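Local coordinates for SAM-dependent O-methyltransferase (Leptospira interrogans, PDB 2HNK), which probably transfers a methyl group from S-adenosyl-L-methionine to an oxygen atom of a substrate, and is seen here with the product S-adenosyl-L-homocysteine bound, at residues C[62-67]-C[148-153]; C[40-45]-C[68-73]. All coordinates share one frame; numbering follows the deposited sequence.

Contact 1: residues C[62-67]-C[148-153]; sequences KRIIEI and IDLFFL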
loop_
_atom_site.group_PDB
_atom_site.type_symbol
_atom_site.label_atom_id
_atom_site.label_comp_id
_atom_site.label_asym_id
_atom_site.label_seq_id
_atom_site.Cartn_x
_atom_site.Cartn_y
_atom_site.Cartn_z
ATOM N N LYS C 62 -3.724 15.313 -3.127
ATOM C CA LYS C 62 -3.193 16.638 -3.467
ATOM C C LYS C 62 -2.947 17.492 -2.228
ATOM O O LYS C 62 -2.216 18.482 -2.293
ATOM C CB LYS C 62 -4.111 17.378 -4.446
ATOM C CG LYS C 62 -4.243 16.680 -5.786
ATOM C CD LYS C 62 -4.724 17.608 -6.889
ATOM C CE LYS C 62 -4.615 16.892 -8.234
ATOM N NZ LYS C 62 -4.834 17.804 -9.390
ATOM N N ARG C 63 -3.565 17.121 -1.109
ATOM C CA ARG C 63 -3.334 17.816 0.153
ATOM C C ARG C 63 -2.969 16.832 1.245
ATOM O O ARG C 63 -3.803 16.032 1.673
ATOM C CB ARG C 63 -4.561 18.644 0.569
ATOM C CG ARG C 63 -4.893 19.822 -0.361
ATOM C CD ARG C 63 -3.725 20.813 -0.475
ATOM N NE ARG C 63 -4.055 21.943 -1.344
ATOM C CZ ARG C 63 -3.764 22.014 -2.641
ATOM N NH1 ARG C 63 -3.106 21.031 -3.250
ATOM N NH2 ARG C 63 -4.121 23.090 -3.333
ATOM N N ILE C 64 -1.718 16.905 1.690
ATOM C CA ILE C 64 -1.186 15.990 2.701
ATOM C C ILE C 64 -0.828 16.739 3.989
ATOM O O ILE C 64 -0.345 17.865 3.937
ATOM C CB ILE C 64 0.073 15.238 2.168
ATOM C CG1 ILE C 64 -0.282 14.404 0.925
ATOM C CG2 ILE C 64 0.706 14.373 3.270
ATOM C CD1 ILE C 64 0.897 13.709 0.285
ATOM N N ILE C 65 -1.068 16.113 5.138
ATOM C CA ILE C 65 -0.504 16.610 6.396
ATOM C C ILE C 65 0.368 15.544 7.045
ATOM O O ILE C 65 -0.088 14.433 7.298
ATOM C CB ILE C 65 -1.573 17.097 7.403
ATOM C CG1 ILE C 65 -2.378 18.264 6.823
ATOM C CG2 ILE C 65 -0.919 17.507 8.738
ATOM C CD1 ILE C 65 -3.536 18.706 7.709
ATOM N N GLU C 66 1.622 15.904 7.302
ATOM C CA GLU C 66 2.540 15.057 8.039
ATOM C C GLU C 66 2.642 15.548 9.480
ATOM O O GLU C 66 3.001 16.699 9.724
ATOM C CB GLU C 66 3.916 15.043 7.360
ATOM C CG GLU C 66 5.003 14.347 8.171
ATOM C CD GLU C 66 6.288 14.196 7.398
ATOM O OE1 GLU C 66 7.210 15.034 7.568
ATOM O OE2 GLU C 66 6.366 13.253 6.593
ATOM N N ILE C 67 2.316 14.661 10.422
ATOM C CA ILE C 67 2.421 14.946 11.847
ATOM C C ILE C 67 3.703 14.293 12.363
ATOM O O ILE C 67 3.732 13.081 12.651
ATOM C CB ILE C 67 1.199 14.410 12.651
ATOM C CG1 ILE C 67 -0.138 14.877 12.043
ATOM C CG2 ILE C 67 1.280 14.846 14.112
ATOM C CD1 ILE C 67 -1.296 13.970 12.379
ATOM N N ILE C 148 -8.561 17.376 3.870
ATOM C CA ILE C 148 -7.278 16.704 3.646
ATOM C C ILE C 148 -7.425 15.357 2.931
ATOM O O ILE C 148 -8.342 14.583 3.214
ATOM C CB ILE C 148 -6.488 16.542 4.986
ATOM C CG1 ILE C 148 -6.429 17.884 5.747
ATOM C CG2 ILE C 148 -5.089 15.978 4.746
ATOM C CD1 ILE C 148 -5.715 19.040 5.004
ATOM N N ASP C 149 -6.512 15.086 2.004
ATOM C CA ASP C 149 -6.526 13.825 1.260
ATOM C C ASP C 149 -5.833 12.698 2.007
ATOM O O ASP C 149 -6.321 11.562 2.032
ATOM C CB ASP C 149 -5.849 14.011 -0.096
ATOM C CG ASP C 149 -6.574 14.997 -0.972
ATOM O OD1 ASP C 149 -7.813 14.984 -0.968
ATOM O OD2 ASP C 149 -5.907 15.770 -1.673
ATOM N N LEU C 150 -4.693 13.022 2.612
ATOM C CA LEU C 150 -3.831 12.011 3.192
ATOM C C LEU C 150 -3.088 12.540 4.413
ATOM O O LEU C 150 -2.625 13.684 4.430
ATOM C CB LEU C 150 -2.857 11.469 2.133
ATOM C CG LEU C 150 -1.951 10.279 2.462
ATOM C CD1 LEU C 150 -1.643 9.460 1.206
ATOM C CD2 LEU C 150 -0.653 10.731 3.120
ATOM N N PHE C 151 -2.994 11.691 5.430
ATOM C CA PHE C 151 -2.225 11.983 6.628
ATOM C C PHE C 151 -1.095 10.995 6.812
ATOM O O PHE C 151 -1.266 9.803 6.566
ATOM C CB PHE C 151 -3.111 11.893 7.862
ATOM C CG PHE C 151 -3.693 13.192 8.287
ATOM C CD1 PHE C 151 -4.923 13.612 7.796
ATOM C CD2 PHE C 151 -3.025 13.995 9.205
ATOM C CE1 PHE C 151 -5.478 14.824 8.213
ATOM C CE2 PHE C 151 -3.575 15.201 9.635
ATOM C CZ PHE C 151 -4.796 15.618 9.133
ATOM N N PHE C 152 0.050 11.496 7.271
ATOM C CA PHE C 152 1.110 10.647 7.784
ATOM C C PHE C 152 1.308 10.929 9.279
ATOM O O PHE C 152 1.717 12.025 9.661
ATOM C CB PHE C 152 2.408 10.870 7.010
ATOM C CG PHE C 152 3.505 9.913 7.374
ATOM C CD1 PHE C 152 3.291 8.534 7.357
ATOM C CD2 PHE C 152 4.762 10.380 7.722
ATOM C CE1 PHE C 152 4.305 7.645 7.706
ATOM C CE2 PHE C 152 5.795 9.489 8.056
ATOM C CZ PHE C 152 5.557 8.124 8.050
ATOM N N LEU C 153 1.007 9.938 10.109
ATOM C CA LEU C 153 1.164 10.051 11.549
ATOM C C LEU C 153 2.470 9.399 12.026
ATOM O O LEU C 153 2.606 8.170 12.023
ATOM C CB LEU C 153 -0.043 9.442 12.283
ATOM C CG LEU C 153 0.030 9.360 13.817
ATOM C CD1 LEU C 153 0.273 10.749 14.460
ATOM C CD2 LEU C 153 -1.211 8.691 14.407
#
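Segments 62-67 and 148-153 run parallel as strands, their axes 4.8 Å apart and 11° from alignment, with Ile-65 N donating to Leu-150 O, Phe-152 N to Ile-65 O and Ile-67 N to Phe-152 O. At Asp-149 the chain turns a corner, and Arg-63 O accepts from both Asp-149 N (2.9 Å) and Leu-150 N (3.3 Å). Asp-149 returns a clamp: its OD2 takes Lys-62 N at 2.7 Å and Arg-63 N at 2.8 Å, the two donors lying on opposite faces of the carboxylate plane. Its OD1 forms a salt bridge with Lys-172. On one side of the sheet the Phe-151 ring lies alongside Ile-65, whose CB sits over the ring face, 4.0 Å from the centroid, a CH-pi contact. With CG1 anti to its carbonyl carbon (chi1 -61°), Ile-65 directs CD1 to Ile-148 CD1, a tight 3.5 Å. Ile-67 CD1 touches Phe-151 CD2 at 3.6 Å. On the other side Ile-64 CG2 meets Leu-150 CD2, and Glu-66 runs beside Phe-152, CG at the ring edge; its buried carboxylate is bound by Ser-74 and Thr-69. Phe-152 touches the bound S-adenosyl-L-homocysteine. Helix 73-81 covers this second face through Phe-78, helix 160-170 packs on the first through Ile-167, and strand 87-92 bonds to the other edge of 63-67, placing the pair centrally in the Rossmann-like methyltransferase sheet.

Contact 2: residues C[40-45]-C[68-73]; sequences ANMQIS and GTFTGY. With SAH (S-adenosyl-L-homocysteine), chain O.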
loop_
_atom_site.group_PDB
_atom_site.type_symbol
_atom_site.label_atom_id
_atom_site.label_comp_id
_atom_site.label_asym_id
_atom_site.label_seq_id
_atom_site.Cartn_x
_atom_site.Cartn_y
_atom_site.Cartn_z
ATOM N N ALA C 40 18.837 8.903 15.282
ATOM C CA ALA C 40 18.985 8.490 13.882
ATOM C C ALA C 40 17.936 7.466 13.474
ATOM O O ALA C 40 17.377 7.549 12.379
ATOM C CB ALA C 40 20.376 7.927 13.641
ATOM N N ASN C 41 17.675 6.506 14.360
ATOM C CA ASN C 41 16.711 5.437 14.091
ATOM C C ASN C 41 15.255 5.924 14.069
ATOM O O ASN C 41 14.328 5.150 13.815
ATOM C CB ASN C 41 16.894 4.296 15.094
ATOM C CG ASN C 41 16.147 3.045 14.691
ATOM O OD1 ASN C 41 16.067 2.705 13.506
ATOM N ND2 ASN C 41 15.585 2.351 15.676
ATOM N N MET C 42 15.073 7.217 14.322
ATOM C CA MET C 42 13.764 7.851 14.266
ATOM C C MET C 42 13.290 8.047 12.822
ATOM O O MET C 42 12.105 8.304 12.582
ATOM C CB MET C 42 13.796 9.188 15.008
ATOM C CG MET C 42 12.443 9.654 15.492
ATOM S SD MET C 42 12.486 10.581 17.033
ATOM C CE MET C 42 13.166 12.156 16.548
ATOM N N GLN C 43 14.204 7.919 11.862
ATOM C CA GLN C 43 13.827 8.084 10.461
ATOM C C GLN C 43 13.570 6.766 9.714
ATOM O O GLN C 43 14.188 5.718 9.989
ATOM C CB GLN C 43 14.819 8.969 9.697
ATOM C CG GLN C 43 16.128 8.304 9.329
ATOM C CD GLN C 43 16.621 8.720 7.960
ATOM O OE1 GLN C 43 16.518 9.888 7.558
ATOM N NE2 GLN C 43 17.162 7.758 7.232
ATOM N N ILE C 44 12.658 6.864 8.751
ATOM C CA ILE C 44 12.189 5.737 7.963
ATOM C C ILE C 44 13.283 5.147 7.063
ATOM O O ILE C 44 14.313 5.783 6.812
ATOM C CB ILE C 44 10.920 6.134 7.151
ATOM C CG1 ILE C 44 11.257 7.115 6.030
ATOM C CG2 ILE C 44 9.856 6.754 8.078
ATOM C CD1 ILE C 44 10.098 7.396 5.116
ATOM N N SER C 45 13.068 3.911 6.619
ATOM C CA SER C 45 13.892 3.289 5.586
ATOM C C SER C 45 13.559 3.897 4.214
ATOM O O SER C 45 12.471 4.461 4.035
ATOM C CB SER C 45 13.632 1.781 5.562
ATOM O OG SER C 45 12.239 1.508 5.572
ATOM N N GLY C 68 4.757 15.095 12.475
ATOM C CA GLY C 68 6.068 14.591 12.867
ATOM C C GLY C 68 6.984 14.481 11.671
ATOM O O GLY C 68 6.888 13.535 10.872
ATOM N N THR C 69 7.893 15.443 11.569
ATOM C CA THR C 69 8.722 15.626 10.382
ATOM C C THR C 69 10.195 15.289 10.573
ATOM O O THR C 69 10.824 14.754 9.656
ATOM C CB THR C 69 8.541 17.059 9.831
ATOM O OG1 THR C 69 7.209 17.165 9.332
ATOM C CG2 THR C 69 9.522 17.376 8.703
ATOM N N PHE C 70 10.746 15.620 11.747
ATOM C CA PHE C 70 12.151 15.321 12.069
ATOM C C PHE C 70 13.059 15.921 10.991
ATOM O O PHE C 70 12.823 17.061 10.568
ATOM C CB PHE C 70 12.335 13.804 12.255
ATOM C CG PHE C 70 13.659 13.395 12.859
ATOM C CD1 PHE C 70 14.259 14.149 13.871
ATOM C CD2 PHE C 70 14.287 12.231 12.434
ATOM C CE1 PHE C 70 15.479 13.755 14.430
ATOM C CE2 PHE C 70 15.504 11.833 12.987
ATOM C CZ PHE C 70 16.102 12.595 13.984
ATOM N N THR C 71 14.064 15.174 10.525
ATOM C CA THR C 71 15.021 15.706 9.541
ATOM C C THR C 71 14.507 15.656 8.090
ATOM O O THR C 71 15.222 16.034 7.155
ATOM C CB THR C 71 16.403 15.033 9.650
ATOM O OG1 THR C 71 16.249 13.608 9.601
ATOM C CG2 THR C 71 17.098 15.429 10.952
ATOM N N GLY C 72 13.284 15.159 7.916
ATOM C CA GLY C 72 12.521 15.375 6.696
ATOM C C GLY C 72 12.429 14.314 5.611
ATOM O O GLY C 72 11.887 14.603 4.540
ATOM N N TYR C 73 12.911 13.094 5.868
ATOM C CA TYR C 73 12.967 12.081 4.802
ATOM C C TYR C 73 11.605 11.774 4.189
ATOM O O TYR C 73 11.464 11.763 2.964
ATOM C CB TYR C 73 13.667 10.774 5.241
ATOM C CG TYR C 73 14.026 9.867 4.064
ATOM C CD1 TYR C 73 13.114 8.932 3.568
ATOM C CD2 TYR C 73 15.268 9.963 3.434
ATOM C CE1 TYR C 73 13.434 8.113 2.483
ATOM C CE2 TYR C 73 15.598 9.143 2.349
ATOM C CZ TYR C 73 14.675 8.224 1.882
ATOM O OH TYR C 73 14.992 7.419 0.811
HETATM N N SAH O . 8.756 11.513 9.607
HETATM C CA SAH O . 10.163 11.592 10.107
HETATM C CB SAH O . 10.273 10.912 11.473
HETATM C CG SAH O . 9.458 11.590 12.577
HETATM S SD SAH O . 10.306 11.418 14.163
HETATM C C SAH O . 11.206 11.038 9.122
HETATM O O SAH O . 12.415 11.146 9.347
HETATM O OXT SAH O . 10.873 10.475 8.081
HETATM C "C5'" SAH O . 9.060 12.339 15.103
HETATM C "C4'" SAH O . 9.165 13.858 15.018
HETATM O "O4'" SAH O . 7.995 14.420 15.577
HETATM C "C3'" SAH O . 10.342 14.420 15.798
HETATM O "O3'" SAH O . 11.092 15.249 14.943
HETATM C "C2'" SAH O . 9.750 15.259 16.913
HETATM O "O2'" SAH O . 10.455 16.475 17.053
HETATM C "C1'" SAH O . 8.322 15.499 16.431
HETATM N N9 SAH O . 7.336 15.645 17.525
HETATM C C8 SAH O . 7.367 15.108 18.794
HETATM N N7 SAH O . 6.261 15.515 19.465
HETATM C C5 SAH O . 5.519 16.299 18.645
HETATM C C6 SAH O . 4.310 16.975 18.805
HETATM N N6 SAH O . 3.643 16.920 19.952
HETATM N N1 SAH O . 3.798 17.720 17.759
HETATM C C2 SAH O . 4.473 17.793 16.553
HETATM N N3 SAH O . 5.671 17.121 16.398
HETATM C C4 SAH O . 6.188 16.390 17.425
HETATM O O HOH W 1 14.398 12.043 8.445
#
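Met-42 lies against the Phe-70 ring beside the sulfur of S-adenosyl-L-homocysteine. CB lies 3.7 Å from Phe-70 CE2; CG, anti to the backbone N (chi1 -157°), passes doubtfully close to the ligand's SD, and Met-42 SD lies 3.7 Å from that same ligand SD. Bends at chi2 and chi3 bring CE back over the ring toward its rim, 3.7 Å from the centroid, a CH-pi contact, with SD farther out on the same side making it a Met-aromatic pair. Thr-71 CG2 covers the opposite face, so the ring is held between the two. Phe-70 CB touches the ribose O3' of the ligand. Farther along, Ile-44 CG1 packs on Tyr-73 CD1 at 3.6 Å, the side chains crossing at about a right angle. Between these apolar pairs one water joins the segments: it donates to Gln-43 OE1 and accepts from Tyr-73 N and, at 2.7 Å, from Thr-71 OG1, which is also hydrogen-bonded to Thr-34 of helix 25-35. Gly-68 O accepts the ligand's amino N at 3.0 Å, in the glycine-bearing loop after the first strand that is characteristic of Rossmann-like methyltransferases. Segment 40-45 leads into helix 46-59, where Ser-45 is the N-cap, and 68-73 into helix 73-81, with Gly-72 as N-cap. Helix 25-35 lies against Phe-70 and Thr-71 through Thr-34 and Leu-30, while Trp-97 of helix 95-107 meets the Phe-70 ring edge-to-face.

In the fold
The centres of contacts 1 and 2 lie about 16 Å apart, and the two are joined by the chain itself: strand 63-67 of contact 1 runs straight into segment 68-73 of contact 2. Along the sequence they alternate, in the order 40-45, 62-67, 68-73, 148-153, with helix 46-59 between the first two. Contact 1 belongs to the middle of the seven-stranded sheet; contact 2 lies beyond the C-terminal ends of its parallel strands, where Rossmann-like folds bind their cofactors. Helix 73-81, which starts in contact 2, covers one face of contact 1. Both supply pocket residues, Phe-152 from the sheet and seven from segments 40-45 and 68-73, tying the S-adenosyl-L-homocysteine site to the core.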